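Local coordinates for protein aldo-keto reductase 2E (PDB 3WCZ) that reduces 3-dehydroecdysone and some other carbonyl compounds with NADPH, and may help to regulate moulting in the silkworm, at residues Ile52-Ala55 against Ala56-Asp60; Val98-Ala101 against Leu102-Ser105. All coordinates share one frame; numbering follows the deposited sequence.

Interaction 1: residues Ile52-Ala55 against Ala56-Asp60; sequences IDTA and AVYQD. With NAP (NADP nicotinamide-adenine-dinucleotide phosphate), chain B.
The methyl of Ala55 sits squarely under the ring of Tyr58, in a CH-pi contact whose CB lies 3.4 Å from the ring centroid and 7° off its normal. A backbone turn sets up this pairing: Tyr58 N donates to Ala55 O at 3.1 Å, bent to 144°, while Gln59 N is taken up by Ala56 O. With CG anti to its carbonyl carbon (chi1 -55°), the tyrosine folds back over Ala55 and carries its hydroxyl to the cofactor, Tyr58 OH lying 3.2 Å from NAP C2N on the nicotinamide ring. Tyr58 is probably the proton donor, as in related enzymes, and its OH is hydrogen-bonded to Lys87 NZ and to a citrate oxygen in the pocket. Asp53 serves the same site: OD2 accepts the ribose hydroxyl NAP O2D at 2.7 Å and forms a salt bridge with Lys87, and OD1 is held by Gln180. The lysine thus joins aspartate and tyrosine, as in the catalytic centre of aldo-keto reductases. A phenylalanine in place of Tyr58 could keep the methyl contact but would probably leave Lys87 without its hydroxyl partner and the site without its presumed proton donor. Thr54 OG1 lies 3.1 Å from Asp60 OD1, at best a weak bond, and is in weak hydrogen-bonding contact with Thr23 OG1 as well. Strand 51-53 runs between its parallel neighbours 21-22 and 83-88 in the TIM barrel, and the turn after it leads into helix 61-73, against which Thr54 and Ala56 pack.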
loop_
_atom_site.group_PDB
_atom_site.type_symbol
_atom_site.label_atom_id
_atom_site.label_comp_id
_atom_site.label_asym_id
_atom_site.label_seq_id
_atom_site.Cartn_x
_atom_site.Cartn_y
_atom_site.Cartn_z
ATOM N N ILE A 52 2.401 0.805 8.850
ATOM C CA ILE A 52 2.997 1.874 8.048
ATOM C C ILE A 52 3.465 1.264 6.737
ATOM O O ILE A 52 4.126 0.225 6.777
ATOM C CB ILE A 52 4.214 2.529 8.726
ATOM C CG1 ILE A 52 3.929 2.907 10.187
ATOM C CG2 ILE A 52 4.676 3.719 7.908
ATOM C CD1 ILE A 52 2.870 3.964 10.412
ATOM N N ASP A 53 3.135 1.899 5.609
ATOM C CA ASP A 53 3.573 1.484 4.268
ATOM C C ASP A 53 4.621 2.467 3.764
ATOM O O ASP A 53 4.354 3.673 3.716
ATOM C CB ASP A 53 2.401 1.458 3.270
ATOM C CG ASP A 53 2.835 1.007 1.902
ATOM O OD1 ASP A 53 2.953 -0.217 1.712
ATOM O OD2 ASP A 53 3.067 1.859 1.015
ATOM N N THR A 54 5.807 1.966 3.426
ATOM C CA THR A 54 6.865 2.768 2.854
ATOM C C THR A 54 7.550 1.992 1.743
ATOM O O THR A 54 7.060 0.959 1.301
ATOM C CB THR A 54 7.829 3.262 3.974
ATOM O OG1 THR A 54 8.719 4.272 3.470
ATOM C CG2 THR A 54 8.657 2.169 4.568
ATOM N N ALA A 55 8.679 2.519 1.259
ATOM C CA ALA A 55 9.391 1.909 0.131
ATOM C C ALA A 55 10.770 2.503 0.032
ATOM O O ALA A 55 10.978 3.680 0.346
ATOM C CB ALA A 55 8.661 2.131 -1.164
ATOM N N ALA A 56 11.729 1.693 -0.412
ATOM C CA ALA A 56 13.072 2.211 -0.660
ATOM C C ALA A 56 13.032 3.426 -1.595
ATOM O O ALA A 56 13.704 4.451 -1.359
ATOM C CB ALA A 56 13.957 1.105 -1.236
ATOM N N VAL A 57 12.232 3.331 -2.653
ATOM C CA VAL A 57 12.232 4.371 -3.682
ATOM C C VAL A 57 11.664 5.708 -3.171
ATOM O O VAL A 57 11.888 6.759 -3.791
ATOM C CB VAL A 57 11.499 3.874 -4.953
ATOM C CG1 VAL A 57 9.988 3.972 -4.781
ATOM C CG2 VAL A 57 11.974 4.639 -6.176
ATOM N N TYR A 58 10.913 5.700 -2.063
ATOM C CA TYR A 58 10.385 6.944 -1.534
ATOM C C TYR A 58 11.448 7.815 -0.887
ATOM O O TYR A 58 11.210 8.990 -0.638
ATOM C CB TYR A 58 9.258 6.706 -0.510
ATOM C CG TYR A 58 8.109 5.866 -0.985
ATOM C CD1 TYR A 58 7.860 5.686 -2.317
ATOM C CD2 TYR A 58 7.209 5.310 -0.067
ATOM C CE1 TYR A 58 6.793 4.904 -2.743
ATOM C CE2 TYR A 58 6.151 4.532 -0.472
ATOM C CZ TYR A 58 5.940 4.319 -1.807
ATOM O OH TYR A 58 4.887 3.520 -2.213
ATOM N N GLN A 59 12.590 7.222 -0.597
ATOM C CA GLN A 59 13.728 7.909 0.006
ATOM C C GLN A 59 13.355 8.535 1.338
ATOM O O GLN A 59 13.935 9.539 1.764
ATOM C CB GLN A 59 14.324 8.977 -0.934
ATOM C CG GLN A 59 14.771 8.445 -2.283
ATOM C CD GLN A 59 15.795 7.317 -2.207
ATOM O OE1 GLN A 59 15.803 6.443 -3.077
ATOM N NE2 GLN A 59 16.672 7.326 -1.194
ATOM N N ASP A 60 12.394 7.932 2.027
ATOM C CA ASP A 60 11.966 8.435 3.342
ATOM C C ASP A 60 11.913 7.355 4.402
ATOM O O ASP A 60 11.311 7.559 5.448
ATOM C CB ASP A 60 10.646 9.251 3.291
ATOM C CG ASP A 60 9.432 8.444 2.874
ATOM O OD1 ASP A 60 9.470 7.199 2.778
ATOM O OD2 ASP A 60 8.377 9.120 2.692
HETATM P PA NAP B . -3.731 9.021 -1.339
HETATM O O1A NAP B . -3.689 8.452 0.018
HETATM O O2A NAP B . -4.464 8.417 -2.434
HETATM O O5B NAP B . -4.046 10.549 -1.353
HETATM C C5B NAP B . -3.374 11.437 -0.512
HETATM C C4B NAP B . -3.882 12.869 -0.587
HETATM O O4B NAP B . -5.186 12.947 0.023
HETATM C C3B NAP B . -3.038 13.904 0.052
HETATM O O3B NAP B . -3.104 15.051 -0.761
HETATM C C2B NAP B . -3.680 14.103 1.340
HETATM O O2B NAP B . -3.433 15.366 1.926
HETATM C C1B NAP B . -5.143 13.926 1.033
HETATM N N9A NAP B . -5.983 13.432 2.104
HETATM C C8A NAP B . -5.653 12.456 2.976
HETATM N N7A NAP B . -6.668 12.146 3.757
HETATM C C5A NAP B . -7.717 12.953 3.401
HETATM C C6A NAP B . -9.030 13.085 3.864
HETATM N N6A NAP B . -9.568 12.350 4.924
HETATM N N1A NAP B . -9.793 14.008 3.252
HETATM C C2A NAP B . -9.319 14.740 2.244
HETATM N N3A NAP B . -8.068 14.632 1.765
HETATM C C4A NAP B . -7.270 13.722 2.343
HETATM O O3 NAP B . -2.181 9.153 -1.795
HETATM P PN NAP B . -1.050 8.279 -2.497
HETATM O O1N NAP B . 0.218 8.734 -1.874
HETATM O O2N NAP B . -1.224 8.402 -3.970
HETATM O O5D NAP B . -1.337 6.759 -2.131
HETATM C C5D NAP B . -1.312 6.323 -0.813
HETATM C C4D NAP B . -0.119 5.438 -0.429
HETATM O O4D NAP B . -0.126 4.222 -1.154
HETATM C C3D NAP B . 1.222 6.020 -0.740
HETATM O O3D NAP B . 1.571 7.086 0.119
HETATM C C2D NAP B . 2.071 4.851 -0.666
HETATM O O2D NAP B . 2.277 4.465 0.664
HETATM C C1D NAP B . 1.230 3.834 -1.406
HETATM N N1N NAP B . 1.412 3.693 -2.856
HETATM C C2N NAP B . 2.027 2.606 -3.355
HETATM C C3N NAP B . 2.182 2.466 -4.712
HETATM C C7N NAP B . 2.825 1.218 -5.183
HETATM O O7N NAP B . 2.850 0.169 -4.495
HETATM N N7N NAP B . 3.261 1.219 -6.460
HETATM C C4N NAP B . 1.774 3.478 -5.601
HETATM C C5N NAP B . 1.118 4.600 -5.077
HETATM C C6N NAP B . 0.960 4.660 -3.698
HETATM P P2B NAP B . -2.836 15.529 3.403
HETATM O O1X NAP B . -2.671 17.055 3.549
HETATM O O2X NAP B . -3.834 15.026 4.353
HETATM O O3X NAP B . -1.521 14.791 3.438
#

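Interaction 2: residues Val98-Ala101 against Leu102-Ser105; sequences VVPA and LQES
The Gln103 side chain lies beside Val99 and Pro100, one turn earlier, and crosses that of Val99 at a slant. The CG1 branch of Val99 meets the amide carbon, Gln103 CD, at 3.9 Å, while Gln103 OE1 reaches 3.5 Å from Pro100 CA. Two torsions place the amide there: chi1 of -68° sets Gln103 CG beside its own backbone N, and chi2 of 171° extends the chain from that point. On the way, Gln103 CG passes 3.3 Å from Val99 O, the acceptor that also receives Gln103 N at 2.9 Å. Leu102 turns its chain elsewhere, into the neighbouring elements, with CB resting 3.5 Å from Val99 O. Glu104, with its chain extended, forms a salt bridge through OE2 with Lys108 NZ one turn further along the same helix, and Ser105 OG bonds to Glu61 on helix 61-73. Val98, Ala101 and Leu102 all pack on Tyr117 of strand 114-119, and Val99 and Leu102 also meet Ala146 of helix 136-148. Pro100 has no N-H to give to the preceding turn, and the helix kinks there, yet Pro100 O still accepts Glu104 N at 3.0 Å. Regular i to i+4 backbone bonds, from Leu102 N to Val98 O through Ser105 N to Ala101 O, therefore carry the local cohesion, whereas the side chains add mostly van der Waals contact, and Glu104 and Ser105 spend their polar ends on Lys108 and Glu61.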
loop_
_atom_site.group_PDB
_atom_site.type_symbol
_atom_site.label_atom_id
_atom_site.label_comp_id
_atom_site.label_asym_id
_atom_site.label_seq_id
_atom_site.Cartn_x
_atom_site.Cartn_y
_atom_site.Cartn_z
ATOM N N VAL A 98 18.341 -9.208 -3.374
ATOM C CA VAL A 98 17.129 -9.009 -2.580
ATOM C C VAL A 98 17.457 -8.875 -1.094
ATOM O O VAL A 98 17.026 -7.899 -0.437
ATOM C CB VAL A 98 16.089 -10.122 -2.863
ATOM C CG1 VAL A 98 14.844 -9.974 -1.988
ATOM C CG2 VAL A 98 15.701 -10.130 -4.340
ATOM N N VAL A 99 18.194 -9.815 -0.529
ATOM C CA VAL A 99 18.512 -9.749 0.883
ATOM C C VAL A 99 19.313 -8.479 1.219
ATOM O O VAL A 99 18.967 -7.788 2.177
ATOM C CB VAL A 99 19.156 -11.080 1.398
ATOM C CG1 VAL A 99 19.751 -10.917 2.787
ATOM C CG2 VAL A 99 18.105 -12.191 1.408
ATOM N N PRO A 100 20.386 -8.167 0.455
ATOM C CA PRO A 100 21.099 -6.926 0.759
ATOM C C PRO A 100 20.226 -5.672 0.636
ATOM O O PRO A 100 20.407 -4.729 1.415
ATOM C CB PRO A 100 22.252 -6.937 -0.260
ATOM C CG PRO A 100 22.509 -8.393 -0.496
ATOM C CD PRO A 100 21.141 -9.028 -0.477
ATOM N N ALA A 101 19.315 -5.641 -0.331
ATOM C CA ALA A 101 18.446 -4.471 -0.452
ATOM C C ALA A 101 17.552 -4.344 0.787
ATOM O O ALA A 101 17.304 -3.241 1.287
ATOM C CB ALA A 101 17.597 -4.549 -1.713
ATOM N N LEU A 102 17.070 -5.475 1.273
ATOM C CA LEU A 102 16.253 -5.467 2.496
ATOM C C LEU A 102 17.080 -5.017 3.699
ATOM O O LEU A 102 16.616 -4.220 4.526
ATOM C CB LEU A 102 15.629 -6.821 2.745
ATOM C CG LEU A 102 14.856 -6.988 4.060
ATOM C CD1 LEU A 102 13.754 -5.958 4.212
ATOM C CD2 LEU A 102 14.239 -8.352 4.125
ATOM N N GLN A 103 18.316 -5.505 3.796
ATOM C CA GLN A 103 19.168 -5.109 4.906
ATOM C C GLN A 103 19.428 -3.600 4.870
ATOM O O GLN A 103 19.505 -2.951 5.915
ATOM C CB GLN A 103 20.489 -5.881 4.849
ATOM C CG GLN A 103 20.343 -7.369 5.122
ATOM C CD GLN A 103 21.630 -8.163 4.843
ATOM O OE1 GLN A 103 22.304 -7.926 3.850
ATOM N NE2 GLN A 103 21.946 -9.104 5.714
ATOM N N GLU A 104 19.559 -3.034 3.676
ATOM C CA GLU A 104 19.724 -1.601 3.541
ATOM C C GLU A 104 18.470 -0.864 4.021
ATOM O O GLU A 104 18.557 0.134 4.757
ATOM C CB GLU A 104 20.083 -1.244 2.092
ATOM C CG GLU A 104 20.187 0.206 1.785
ATOM C CD GLU A 104 20.729 0.447 0.380
ATOM O OE1 GLU A 104 21.510 -0.411 -0.107
ATOM O OE2 GLU A 104 20.384 1.485 -0.228
ATOM N N SER A 105 17.288 -1.315 3.603
ATOM C CA SER A 105 16.045 -0.731 4.101
ATOM C C SER A 105 15.954 -0.808 5.623
ATOM O O SER A 105 15.564 0.171 6.279
ATOM C CB SER A 105 14.849 -1.437 3.471
ATOM O OG SER A 105 14.568 -0.957 2.183
#

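From the N terminus, strand 51-53 comes first, and interaction 1 closes the tight turn that follows it before helix 61-73 begins. The chain then passes through that helix and strand 83-88 to helix 95-109, where interaction 2 spans successive turns and closes no loop of its own. The two contacts are in series, neither enclosing nor crossing the other, with centres about 13 Å apart. Both belong to the beta/alpha succession of the TIM barrel, one at the cofactor site and one on an outer helix. They touch lightly where Ala56 CB lies 4.0 Å from Ser105 OG, and Glu61, which contacts residues of both, links them further.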